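Local atomic coordinates of ABC sugar transporter, periplasmic sugar binding protein (Legionella pneumophila subsp. pneumophila, PDB entry 3ROT), a protein that probably binds a sugar in the periplasm and hands it to an ABC transporter for uptake, as solute-binding proteins of this family generally do. Residues Gly24-Ala29 against Leu36-Pro41; Gly64-Ile69 against Thr256-Met261; Lys122-Thr127 against Thr154-Lys159; Ala133-Pro138 against Lys147-Ile152. All blocks are in the same frame, centred on the assembly; numbering follows the deposited sequence.

Contact 1. Residues Gly24-Ala29 against Leu36-Pro41; sequences GAKKAA and LQILAP
Ala25 and Ala29, one helical turn apart, present the two methyls against which Leu36 packs. The packing is closest here: CB of Ala29 meets CB of Leu36 at 3.8 Å, and CB of Ala25 meets CD1 of Leu36 at 3.7 Å. The same methyl also comes over the backbone, with Leu36 CD1 3.5 Å from the carbonyl oxygen of Ala25, an oxygen already bonded to the amide of Ala29. Leu36 reaches both alanines because its CG stands anti to the backbone N (chi1 166°), which carries CD1 along the helix towards Ala25.

The other side of the contact is looser. Lys26 offers only the aliphatic part of its chain, which runs at about a right angle to Leu36 and Ile38; its CG is 3.9 Å from CD1 of Ile38 and 4.1 Å from CD2 of Leu36. Beyond CD the chain bends at chi3 and leaves the strand, and its NZ hydrogen-bonds to Asn173 of the second subunit, a residue that also packs on Ile38.

Helix 24-29 and strand 36-39 run nearly antiparallel, at 166°, as the helix and second strand of a right-handed beta-alpha-beta crossover that starts from strand 5-9. Ile255 of helix 247-264 touches both Ala25 and Leu36, while Leu8 of strand 5-9 packs on Ala25.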
loop_
_atom_site.group_PDB
_atom_site.type_symbol
_atom_site.label_atom_id
_atom_site.label_comp_id
_atom_site.label_asym_id
_atom_site.label_seq_id
_atom_site.Cartn_x
_atom_site.Cartn_y
_atom_site.Cartn_z
ATOM N N GLY A 24 10.191 15.023 4.589
ATOM C CA GLY A 24 11.215 15.685 5.379
ATOM C C GLY A 24 12.355 16.168 4.489
ATOM O O GLY A 24 12.892 17.264 4.670
ATOM N N ALA A 25 12.725 15.345 3.517
ATOM C CA ALA A 25 13.794 15.686 2.596
ATOM C C ALA A 25 13.376 16.869 1.710
ATOM O O ALA A 25 14.148 17.811 1.511
ATOM C CB ALA A 25 14.142 14.477 1.741
ATOM N N LYS A 26 12.151 16.809 1.188
ATOM C CA LYS A 26 11.604 17.865 0.334
ATOM C C LYS A 26 11.465 19.195 1.078
ATOM O O LYS A 26 11.723 20.264 0.510
ATOM C CB LYS A 26 10.239 17.432 -0.218
ATOM C CG LYS A 26 10.314 16.190 -1.102
ATOM C CD LYS A 26 9.000 15.903 -1.818
ATOM C CE LYS A 26 7.858 15.671 -0.840
ATOM N NZ LYS A 26 6.615 15.241 -1.546
ATOM N N LYS A 27 11.042 19.125 2.341
ATOM C CA LYS A 27 10.877 20.315 3.160
ATOM C C LYS A 27 12.243 20.978 3.367
ATOM O O LYS A 27 12.372 22.201 3.301
ATOM C CB LYS A 27 10.253 19.951 4.511
ATOM C CG LYS A 27 9.913 21.158 5.365
ATOM C CD LYS A 27 8.873 22.030 4.673
ATOM C CE LYS A 27 9.130 23.504 4.931
ATOM N NZ LYS A 27 9.097 23.830 6.387
ATOM N N ALA A 28 13.260 20.160 3.620
ATOM C CA ALA A 28 14.613 20.664 3.814
ATOM C C ALA A 28 15.097 21.281 2.504
ATOM O O ALA A 28 15.691 22.358 2.500
ATOM C CB ALA A 28 15.533 19.535 4.238
ATOM N N ALA A 29 14.834 20.597 1.394
ATOM C CA ALA A 29 15.234 21.101 0.084
ATOM C C ALA A 29 14.612 22.481 -0.150
ATOM O O ALA A 29 15.284 23.413 -0.603
ATOM C CB ALA A 29 14.787 20.139 -1.005
ATOM N N LEU A 36 15.879 18.797 -5.490
ATOM C CA LEU A 36 15.933 17.434 -5.010
ATOM C C LEU A 36 15.075 16.497 -5.832
ATOM O O LEU A 36 13.875 16.717 -5.998
ATOM C CB LEU A 36 15.491 17.385 -3.543
ATOM C CG LEU A 36 15.146 16.032 -2.908
ATOM C CD1 LEU A 36 15.244 16.119 -1.408
ATOM C CD2 LEU A 36 13.743 15.625 -3.305
ATOM N N GLN A 37 15.703 15.450 -6.350
ATOM C CA GLN A 37 14.982 14.447 -7.112
ATOM C C GLN A 37 14.958 13.178 -6.255
ATOM O O GLN A 37 15.964 12.815 -5.646
ATOM C CB GLN A 37 15.685 14.173 -8.445
ATOM C CG GLN A 37 14.910 13.229 -9.350
ATOM C CD GLN A 37 15.419 13.218 -10.784
ATOM O OE1 GLN A 37 14.940 12.439 -11.614
ATOM N NE2 GLN A 37 16.387 14.081 -11.084
ATOM N N ILE A 38 13.806 12.519 -6.199
ATOM C CA ILE A 38 13.660 11.298 -5.417
ATOM C C ILE A 38 13.483 10.119 -6.365
ATOM O O ILE A 38 12.600 10.128 -7.225
ATOM C CB ILE A 38 12.435 11.390 -4.464
ATOM C CG1 ILE A 38 12.625 12.563 -3.494
ATOM C CG2 ILE A 38 12.260 10.078 -3.689
ATOM C CD1 ILE A 38 11.535 12.697 -2.475
ATOM N N LEU A 39 14.337 9.112 -6.206
ATOM C CA LEU A 39 14.304 7.912 -7.037
ATOM C C LEU A 39 14.044 6.684 -6.174
ATOM O O LEU A 39 14.780 6.415 -5.222
ATOM C CB LEU A 39 15.635 7.745 -7.780
ATOM C CG LEU A 39 16.044 8.886 -8.722
ATOM C CD1 LEU A 39 17.398 8.565 -9.342
ATOM C CD2 LEU A 39 14.982 9.068 -9.809
ATOM N N ALA A 40 12.994 5.944 -6.512
ATOM C CA ALA A 40 12.630 4.745 -5.768
ATOM C C ALA A 40 11.793 3.819 -6.652
ATOM O O ALA A 40 10.879 4.274 -7.344
ATOM C CB ALA A 40 11.839 5.132 -4.513
ATOM N N PRO A 41 12.097 2.506 -6.640
ATOM C CA PRO A 41 11.367 1.519 -7.446
ATOM C C PRO A 41 9.869 1.572 -7.166
ATOM O O PRO A 41 9.453 1.798 -6.034
ATOM C CB PRO A 41 11.990 0.196 -7.015
ATOM C CG PRO A 41 13.383 0.590 -6.647
ATOM C CD PRO A 41 13.153 1.848 -5.853
#

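Contact 2. Residues Gly64-Ile69 against Thr256-Met261; sequences GIATTI and TQLVLM
Leu258 carries this contact from the helix side, setting one methyl against the backbone of Gly64, Ile65 and Ala66. Going along the helix, Thr256 comes first and faces another neighbour: it packs on Leu32 of helix 16-32, and its OG1 is hydrogen-bonded to the carbonyl oxygen of Tyr252, one turn back. Gln257 turns to a different side of the helix, touching Ile90, and its NE2 bonds to the carbonyl oxygen of Val269.

Then comes Leu258, whose side chain points at the strand. Its CG lies anti to the carbonyl carbon (chi1 -79°), and CD1 is thereby brought over the backbone of Ile65, 3.8 Å from C and 3.9 Å from N of that residue, with N of Ala66 next at 4.0 Å. The same methyl is 4.2 Å from CB of Ala66, which also points to the helix, whereas the side chain of Ile65 leaves from the other face of the strand. At Gly64 there is no side chain to stand in the way, and the CA atoms of Gly64 and Leu258 approach to 6.1 Å. Val259, next in line, packs on Tyr6 and Leu32, and the selenomethionine Met261 on Leu105 and Pro268.

The helix and strand segments run nearly antiparallel, at 159°. Strand 64-67 lies in the six-stranded parallel sheet between strands 5-9 and 89-92, and Leu258 sits across all three, touching Tyr6 on one neighbour and Ile90 on the other.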
loop_
_atom_site.group_PDB
_atom_site.type_symbol
_atom_site.label_atom_id
_atom_site.label_comp_id
_atom_site.label_asym_id
_atom_site.label_seq_id
_atom_site.Cartn_x
_atom_site.Cartn_y
_atom_site.Cartn_z
ATOM N N GLY A 64 25.186 15.976 -4.274
ATOM C CA GLY A 64 25.183 14.977 -3.227
ATOM C C GLY A 64 24.067 13.972 -3.411
ATOM O O GLY A 64 23.109 14.218 -4.145
ATOM N N ILE A 65 24.198 12.831 -2.740
ATOM C CA ILE A 65 23.209 11.772 -2.811
ATOM C C ILE A 65 22.995 11.158 -1.443
ATOM O O ILE A 65 23.949 10.930 -0.694
ATOM C CB ILE A 65 23.649 10.629 -3.773
ATOM C CG1 ILE A 65 23.693 11.132 -5.217
ATOM C CG2 ILE A 65 22.669 9.454 -3.684
ATOM C CD1 ILE A 65 24.156 10.077 -6.204
ATOM N N ALA A 66 21.732 10.924 -1.107
ATOM C CA ALA A 66 21.389 10.265 0.138
ATOM C C ALA A 66 20.771 8.974 -0.386
ATOM O O ALA A 66 19.982 9.003 -1.334
ATOM C CB ALA A 66 20.373 11.073 0.921
ATOM N N THR A 67 21.155 7.841 0.190
ATOM C CA THR A 67 20.616 6.578 -0.284
ATOM C C THR A 67 20.592 5.503 0.799
ATOM O O THR A 67 21.359 5.553 1.754
ATOM C CB THR A 67 21.426 6.050 -1.506
ATOM O OG1 THR A 67 20.781 4.894 -2.050
ATOM C CG2 THR A 67 22.843 5.670 -1.105
ATOM N N THR A 68 19.675 4.555 0.659
ATOM C CA THR A 68 19.593 3.444 1.586
ATOM C C THR A 68 20.578 2.426 1.003
ATOM O O THR A 68 20.888 2.470 -0.183
ATOM C CB THR A 68 18.173 2.831 1.616
ATOM O OG1 THR A 68 17.894 2.212 0.357
ATOM C CG2 THR A 68 17.125 3.905 1.869
ATOM N N ILE A 69 21.093 1.529 1.836
ATOM C CA ILE A 69 22.031 0.525 1.364
ATOM C C ILE A 69 21.635 -0.774 2.062
ATOM O O ILE A 69 22.281 -1.195 3.026
ATOM C CB ILE A 69 23.490 0.923 1.718
ATOM C CG1 ILE A 69 23.733 2.389 1.334
ATOM C CG2 ILE A 69 24.480 0.008 0.979
ATOM C CD1 ILE A 69 25.148 2.916 1.639
ATOM N N THR A 256 19.865 18.347 4.729
ATOM C CA THR A 256 20.475 19.498 5.387
ATOM C C THR A 256 21.988 19.344 5.491
ATOM O O THR A 256 22.732 20.283 5.214
ATOM C CB THR A 256 19.879 19.718 6.808
ATOM O OG1 THR A 256 18.502 20.080 6.694
ATOM C CG2 THR A 256 20.623 20.833 7.557
ATOM N N GLN A 257 22.456 18.164 5.880
ATOM C CA GLN A 257 23.897 17.959 6.002
ATOM C C GLN A 257 24.600 17.980 4.651
ATOM O O GLN A 257 25.707 18.516 4.533
ATOM C CB GLN A 257 24.214 16.634 6.709
ATOM C CG GLN A 257 23.748 16.566 8.159
ATOM C CD GLN A 257 24.666 15.722 9.027
ATOM O OE1 GLN A 257 25.720 16.182 9.472
ATOM N NE2 GLN A 257 24.275 14.473 9.260
ATOM N N LEU A 258 23.971 17.392 3.637
ATOM C CA LEU A 258 24.577 17.370 2.319
ATOM C C LEU A 258 24.791 18.796 1.842
ATOM O O LEU A 258 25.826 19.104 1.260
ATOM C CB LEU A 258 23.696 16.604 1.320
ATOM C CG LEU A 258 23.759 15.073 1.369
ATOM C CD1 LEU A 258 22.728 14.486 0.422
ATOM C CD2 LEU A 258 25.162 14.606 0.996
ATOM N N VAL A 259 23.817 19.663 2.111
ATOM C CA VAL A 259 23.896 21.060 1.701
ATOM C C VAL A 259 24.927 21.849 2.506
ATOM O O VAL A 259 25.754 22.550 1.925
ATOM C CB VAL A 259 22.518 21.760 1.816
ATOM C CG1 VAL A 259 22.657 23.259 1.512
ATOM C CG2 VAL A 259 21.528 21.117 0.854
ATOM N N LEU A 260 24.880 21.732 3.835
ATOM C CA LEU A 260 25.824 22.434 4.704
ATOM C C LEU A 260 27.246 22.055 4.314
ATOM O O LEU A 260 28.180 22.843 4.437
ATOM C CB LEU A 260 25.584 22.069 6.175
ATOM C CG LEU A 260 24.291 22.563 6.837
ATOM C CD1 LEU A 260 24.168 21.973 8.243
ATOM C CD2 LEU A 260 24.288 24.078 6.892
HETATM N N MSE A 261 27.394 20.829 3.840
HETATM C CA MSE A 261 28.688 20.325 3.433
HETATM C C MSE A 261 29.194 21.067 2.192
HETATM O O MSE A 261 30.353 21.468 2.133
HETATM C CB MSE A 261 28.576 18.827 3.156
HETATM C CG MSE A 261 29.860 18.185 2.715
HETATM SE SE MSE A 261 29.591 16.329 2.241
HETATM C CE MSE A 261 31.419 15.751 2.529
#

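Contact 3. Residues Lys122-Thr127 against Thr154-Lys159; sequences KALELT and TILQDK
Leu124 of helix 112-126 meets Ile155 and Leu156 of helix 143-158 and, next after them, the side chain of Lys159, and all three contacts are made by carbon. Among the purely apolar pairs, the two methyls of Leu124 divide the work: CD1 packs against the CG2 branch of Ile155 at 3.6 Å, and CD2 against CD2 of Leu156 at 4.0 Å. With CG anti to the carbonyl carbon (chi1 -63°), Leu124 extends straight across to the neighbouring helix and puts one methyl on each of these residues. The other branch of Ile155, through CG1, leads away.

The third contact is with the aliphatic base of a lysine. CG of Lys159 is just 3.2 Å from CD1 of Leu124, tighter than normal van der Waals packing, so the detail of this pair is doubtful. The lysine chain bends at chi2, and its amino end leads away from Leu124.

Towards the protein interior, Phe193 of strand 191-194 touches both Ala123 and Leu156. Helices 112-126 and 143-158 thus meet near their C-terminal ends on one face of the five-stranded parallel sheet, the layered alpha/beta arrangement of a type I periplasmic binding protein lobe.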
loop_
_atom_site.group_PDB
_atom_site.type_symbol
_atom_site.label_atom_id
_atom_site.label_comp_id
_atom_site.label_asym_id
_atom_site.label_seq_id
_atom_site.Cartn_x
_atom_site.Cartn_y
_atom_site.Cartn_z
ATOM N N LYS A 122 10.507 -4.420 25.446
ATOM C CA LYS A 122 9.243 -3.752 25.723
ATOM C C LYS A 122 8.073 -4.739 25.657
ATOM O O LYS A 122 7.160 -4.691 26.481
ATOM C CB LYS A 122 9.031 -2.599 24.732
ATOM C CG LYS A 122 7.690 -1.893 24.854
ATOM C CD LYS A 122 7.410 -1.407 26.264
ATOM C CE LYS A 122 8.571 -0.603 26.815
ATOM N NZ LYS A 122 8.972 0.476 25.881
ATOM N N ALA A 123 8.108 -5.632 24.675
ATOM C CA ALA A 123 7.057 -6.632 24.514
ATOM C C ALA A 123 7.005 -7.566 25.729
ATOM O O ALA A 123 5.935 -7.998 26.141
ATOM C CB ALA A 123 7.297 -7.443 23.239
ATOM N N LEU A 124 8.165 -7.877 26.300
ATOM C CA LEU A 124 8.205 -8.763 27.458
ATOM C C LEU A 124 7.690 -8.050 28.698
ATOM O O LEU A 124 7.191 -8.685 29.623
ATOM C CB LEU A 124 9.623 -9.284 27.692
ATOM C CG LEU A 124 10.176 -10.142 26.552
ATOM C CD1 LEU A 124 11.468 -10.795 26.991
ATOM C CD2 LEU A 124 9.165 -11.209 26.166
ATOM N N GLU A 125 7.806 -6.728 28.707
ATOM C CA GLU A 125 7.323 -5.926 29.825
ATOM C C GLU A 125 5.803 -5.805 29.725
ATOM O O GLU A 125 5.076 -6.054 30.688
ATOM C CB GLU A 125 7.941 -4.528 29.786
ATOM C CG GLU A 125 7.506 -3.626 30.922
ATOM C CD GLU A 125 7.840 -2.162 30.675
ATOM O OE1 GLU A 125 8.956 -1.877 30.191
ATOM O OE2 GLU A 125 6.987 -1.294 30.975
ATOM N N LEU A 126 5.329 -5.420 28.545
ATOM C CA LEU A 126 3.907 -5.241 28.313
ATOM C C LEU A 126 3.129 -6.544 28.168
ATOM O O LEU A 126 1.923 -6.570 28.394
ATOM C CB LEU A 126 3.694 -4.365 27.072
ATOM C CG LEU A 126 4.338 -2.975 27.157
ATOM C CD1 LEU A 126 4.007 -2.182 25.897
ATOM C CD2 LEU A 126 3.833 -2.241 28.390
ATOM N N THR A 127 3.817 -7.621 27.795
ATOM C CA THR A 127 3.173 -8.921 27.628
ATOM C C THR A 127 3.859 -9.984 28.505
ATOM O O THR A 127 4.560 -10.867 28.003
ATOM C CB THR A 127 3.202 -9.366 26.142
ATOM O OG1 THR A 127 2.528 -8.385 25.332
ATOM C CG2 THR A 127 2.506 -10.708 25.969
ATOM N N THR A 154 17.450 -12.274 20.409
ATOM C CA THR A 154 18.370 -12.347 21.540
ATOM C C THR A 154 17.611 -12.129 22.849
ATOM O O THR A 154 17.834 -12.842 23.829
ATOM C CB THR A 154 19.514 -11.304 21.435
ATOM O OG1 THR A 154 18.965 -9.982 21.372
ATOM C CG2 THR A 154 20.351 -11.560 20.197
ATOM N N ILE A 155 16.704 -11.156 22.868
ATOM C CA ILE A 155 15.934 -10.899 24.076
ATOM C C ILE A 155 15.019 -12.086 24.366
ATOM O O ILE A 155 14.935 -12.547 25.498
ATOM C CB ILE A 155 15.080 -9.620 23.945
ATOM C CG1 ILE A 155 15.983 -8.414 23.643
ATOM C CG2 ILE A 155 14.264 -9.408 25.213
ATOM C CD1 ILE A 155 17.171 -8.253 24.589
ATOM N N LEU A 156 14.354 -12.592 23.333
ATOM C CA LEU A 156 13.443 -13.718 23.497
ATOM C C LEU A 156 14.159 -14.979 23.952
ATOM O O LEU A 156 13.623 -15.748 24.750
ATOM C CB LEU A 156 12.700 -14.005 22.195
ATOM C CG LEU A 156 11.760 -12.913 21.696
ATOM C CD1 LEU A 156 11.075 -13.403 20.437
ATOM C CD2 LEU A 156 10.742 -12.566 22.769
ATOM N N GLN A 157 15.360 -15.197 23.431
ATOM C CA GLN A 157 16.142 -16.365 23.804
ATOM C C GLN A 157 16.534 -16.252 25.281
ATOM O O GLN A 157 16.437 -17.219 26.033
ATOM C CB GLN A 157 17.402 -16.449 22.944
ATOM C CG GLN A 157 18.148 -17.768 23.070
ATOM C CD GLN A 157 19.580 -17.678 22.566
ATOM O OE1 GLN A 157 19.838 -17.173 21.469
ATOM N NE2 GLN A 157 20.519 -18.175 23.366
ATOM N N ASP A 158 16.964 -15.061 25.684
ATOM C CA ASP A 158 17.373 -14.802 27.060
ATOM C C ASP A 158 16.321 -15.173 28.088
ATOM O O ASP A 158 16.646 -15.624 29.184
ATOM C CB ASP A 158 17.713 -13.325 27.247
ATOM C CG ASP A 158 19.197 -13.060 27.227
ATOM O OD1 ASP A 158 19.819 -13.193 26.152
ATOM O OD2 ASP A 158 19.744 -12.723 28.297
ATOM N N LYS A 159 15.059 -14.972 27.731
ATOM C CA LYS A 159 13.962 -15.253 28.643
ATOM C C LYS A 159 13.314 -16.618 28.430
ATOM O O LYS A 159 12.360 -16.974 29.120
ATOM C CB LYS A 159 12.915 -14.149 28.518
ATOM C CG LYS A 159 13.528 -12.759 28.539
ATOM C CD LYS A 159 14.367 -12.533 29.793
ATOM C CE LYS A 159 15.019 -11.153 29.785
ATOM N NZ LYS A 159 15.768 -10.880 31.049
#

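Contact 4. Residues Ala133-Pro138 against Lys147-Ile152; sequences ALVLNP and KRAYGI
Val135, at the middle of its strand, is the residue through which segment 133-138 meets the helix, touching Ala149 and Ile152. The strand leads up to it with Ala133, whose CB faces the same side of the sheet but packs on Ile191 and Phe193 of the neighbouring strand 191-194. Leu134 turns to the opposite face, against Tyr182 and Phe183 of helix 172-185.

The two methyls of Val135 then split between residues almost a turn apart on the helix. CG1, held anti to the backbone N (chi1 177°), is the one facing Ala149, 4.4 Å from its CB, and CG2 lies 4.3 Å from CG2 of Ile152, distances of easy rather than tight packing. The backbones are nearest here, the CA atoms of Val135 and Ala149 being 7.1 Å apart, as the small alanine allows. This is the first strand and the helix of a beta-alpha-beta unit completed by strand 162-167, whose Glu165 touches both Val135 and Ala149. On the other flank, Phe193 packs on Ile152.

Leu136 again turns away, towards Val179 of helix 172-185. Asn137 closes the strand; its side chain swings towards the helix without touching it, and is held at both ends of the amide, OD1 accepting from the backbone N of Gln139 and ND2 donating to OE2 of Glu165. With Pro138 the chain leaves the sheet, the proline packing on Thr196.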
loop_
_atom_site.group_PDB
_atom_site.type_symbol
_atom_site.label_atom_id
_atom_site.label_comp_id
_atom_site.label_asym_id
_atom_site.label_seq_id
_atom_site.Cartn_x
_atom_site.Cartn_y
_atom_site.Cartn_z
ATOM N N ALA A 133 6.442 -16.313 20.441
ATOM C CA ALA A 133 6.433 -15.153 19.552
ATOM C C ALA A 133 6.700 -15.520 18.108
ATOM O O ALA A 133 7.444 -16.456 17.814
ATOM C CB ALA A 133 7.464 -14.131 20.002
ATOM N N LEU A 134 6.097 -14.754 17.208
ATOM C CA LEU A 134 6.269 -14.959 15.782
ATOM C C LEU A 134 6.819 -13.660 15.197
ATOM O O LEU A 134 6.279 -12.586 15.460
ATOM C CB LEU A 134 4.925 -15.308 15.149
ATOM C CG LEU A 134 4.859 -15.562 13.645
ATOM C CD1 LEU A 134 5.621 -16.837 13.292
ATOM C CD2 LEU A 134 3.383 -15.668 13.221
ATOM N N VAL A 135 7.908 -13.759 14.437
ATOM C CA VAL A 135 8.531 -12.594 13.817
ATOM C C VAL A 135 8.257 -12.615 12.323
ATOM O O VAL A 135 8.690 -13.537 11.616
ATOM C CB VAL A 135 10.059 -12.573 14.029
ATOM C CG1 VAL A 135 10.669 -11.369 13.302
ATOM C CG2 VAL A 135 10.375 -12.514 15.519
ATOM N N LEU A 136 7.552 -11.592 11.843
ATOM C CA LEU A 136 7.186 -11.515 10.435
ATOM C C LEU A 136 8.158 -10.660 9.617
ATOM O O LEU A 136 8.270 -9.458 9.834
ATOM C CB LEU A 136 5.763 -10.966 10.308
ATOM C CG LEU A 136 4.710 -11.590 11.241
ATOM C CD1 LEU A 136 3.342 -11.029 10.886
ATOM C CD2 LEU A 136 4.702 -13.113 11.105
ATOM N N ASN A 137 8.861 -11.299 8.683
ATOM C CA ASN A 137 9.828 -10.610 7.837
ATOM C C ASN A 137 9.241 -10.435 6.445
ATOM O O ASN A 137 8.957 -11.414 5.749
ATOM C CB ASN A 137 11.134 -11.408 7.734
ATOM C CG ASN A 137 12.312 -10.547 7.284
ATOM O OD1 ASN A 137 12.155 -9.633 6.473
ATOM N ND2 ASN A 137 13.501 -10.845 7.807
ATOM N N PRO A 138 9.029 -9.181 6.024
ATOM C CA PRO A 138 8.467 -8.998 4.688
ATOM C C PRO A 138 9.532 -8.888 3.610
ATOM O O PRO A 138 9.211 -8.875 2.421
ATOM C CB PRO A 138 7.654 -7.718 4.835
ATOM C CG PRO A 138 8.494 -6.920 5.763
ATOM C CD PRO A 138 8.924 -7.939 6.812
ATOM N N LYS A 147 18.993 -7.357 11.144
ATOM C CA LYS A 147 19.502 -6.872 12.425
ATOM C C LYS A 147 18.364 -6.726 13.435
ATOM O O LYS A 147 18.535 -7.044 14.617
ATOM C CB LYS A 147 20.217 -5.529 12.251
ATOM C CG LYS A 147 21.537 -5.616 11.496
ATOM C CD LYS A 147 22.538 -6.462 12.256
ATOM C CE LYS A 147 23.905 -6.471 11.577
ATOM N NZ LYS A 147 24.898 -7.284 12.348
ATOM N N ARG A 148 17.209 -6.248 12.974
ATOM C CA ARG A 148 16.046 -6.097 13.857
ATOM C C ARG A 148 15.611 -7.440 14.419
ATOM O O ARG A 148 15.424 -7.595 15.627
ATOM C CB ARG A 148 14.857 -5.497 13.112
ATOM C CG ARG A 148 14.942 -4.016 12.930
ATOM C CD ARG A 148 13.788 -3.495 12.098
ATOM N NE ARG A 148 14.162 -2.198 11.560
ATOM C CZ ARG A 148 13.361 -1.399 10.874
ATOM N NH1 ARG A 148 12.106 -1.749 10.623
ATOM N NH2 ARG A 148 13.833 -0.245 10.443
ATOM N N ALA A 149 15.433 -8.401 13.518
ATOM C CA ALA A 149 15.022 -9.745 13.895
ATOM C C ALA A 149 16.017 -10.332 14.894
ATOM O O ALA A 149 15.619 -10.892 15.915
ATOM C CB ALA A 149 14.943 -10.629 12.662
ATOM N N TYR A 150 17.307 -10.199 14.595
ATOM C CA TYR A 150 18.341 -10.726 15.474
ATOM C C TYR A 150 18.237 -10.101 16.856
ATOM O O TYR A 150 18.314 -10.796 17.869
ATOM C CB TYR A 150 19.738 -10.458 14.916
ATOM C CG TYR A 150 20.818 -11.176 15.701
ATOM C CD1 TYR A 150 21.082 -12.531 15.487
ATOM C CD2 TYR A 150 21.544 -10.512 16.685
ATOM C CE1 TYR A 150 22.049 -13.205 16.240
ATOM C CE2 TYR A 150 22.506 -11.171 17.445
ATOM C CZ TYR A 150 22.756 -12.516 17.219
ATOM O OH TYR A 150 23.707 -13.161 17.980
ATOM N N GLY A 151 18.077 -8.784 16.895
ATOM C CA GLY A 151 17.955 -8.109 18.172
ATOM C C GLY A 151 16.763 -8.611 18.967
ATOM O O GLY A 151 16.837 -8.784 20.180
ATOM N N ILE A 152 15.651 -8.850 18.287
ATOM C CA ILE A 152 14.464 -9.328 18.978
ATOM C C ILE A 152 14.689 -10.738 19.537
ATOM O O ILE A 152 14.392 -11.006 20.703
ATOM C CB ILE A 152 13.230 -9.300 18.035
ATOM C CG1 ILE A 152 12.847 -7.838 17.745
ATOM C CG2 ILE A 152 12.060 -10.055 18.666
ATOM C CD1 ILE A 152 11.789 -7.641 16.646
#

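From the N terminus, contact 1 closes a short loop within the first beta-alpha-beta unit. Contact 2 opens after it at strand 64-67 and closes only at helix 247-264, so the chain between them builds the whole of the other sheet before returning. Inside that span lies contact 3, joining helices 112-126 and 143-158, and inside contact 3 in turn lies contact 4, which sets helix 143-158 on strand 132-137. Contacts 1 and 2 share the six-stranded sheet and touch through Ala28 and Thr256; contacts 3 and 4 share a helix and touch through Leu156 and Ala133. The two pairs lie on opposite sides of the chain's centre, one in each lobe.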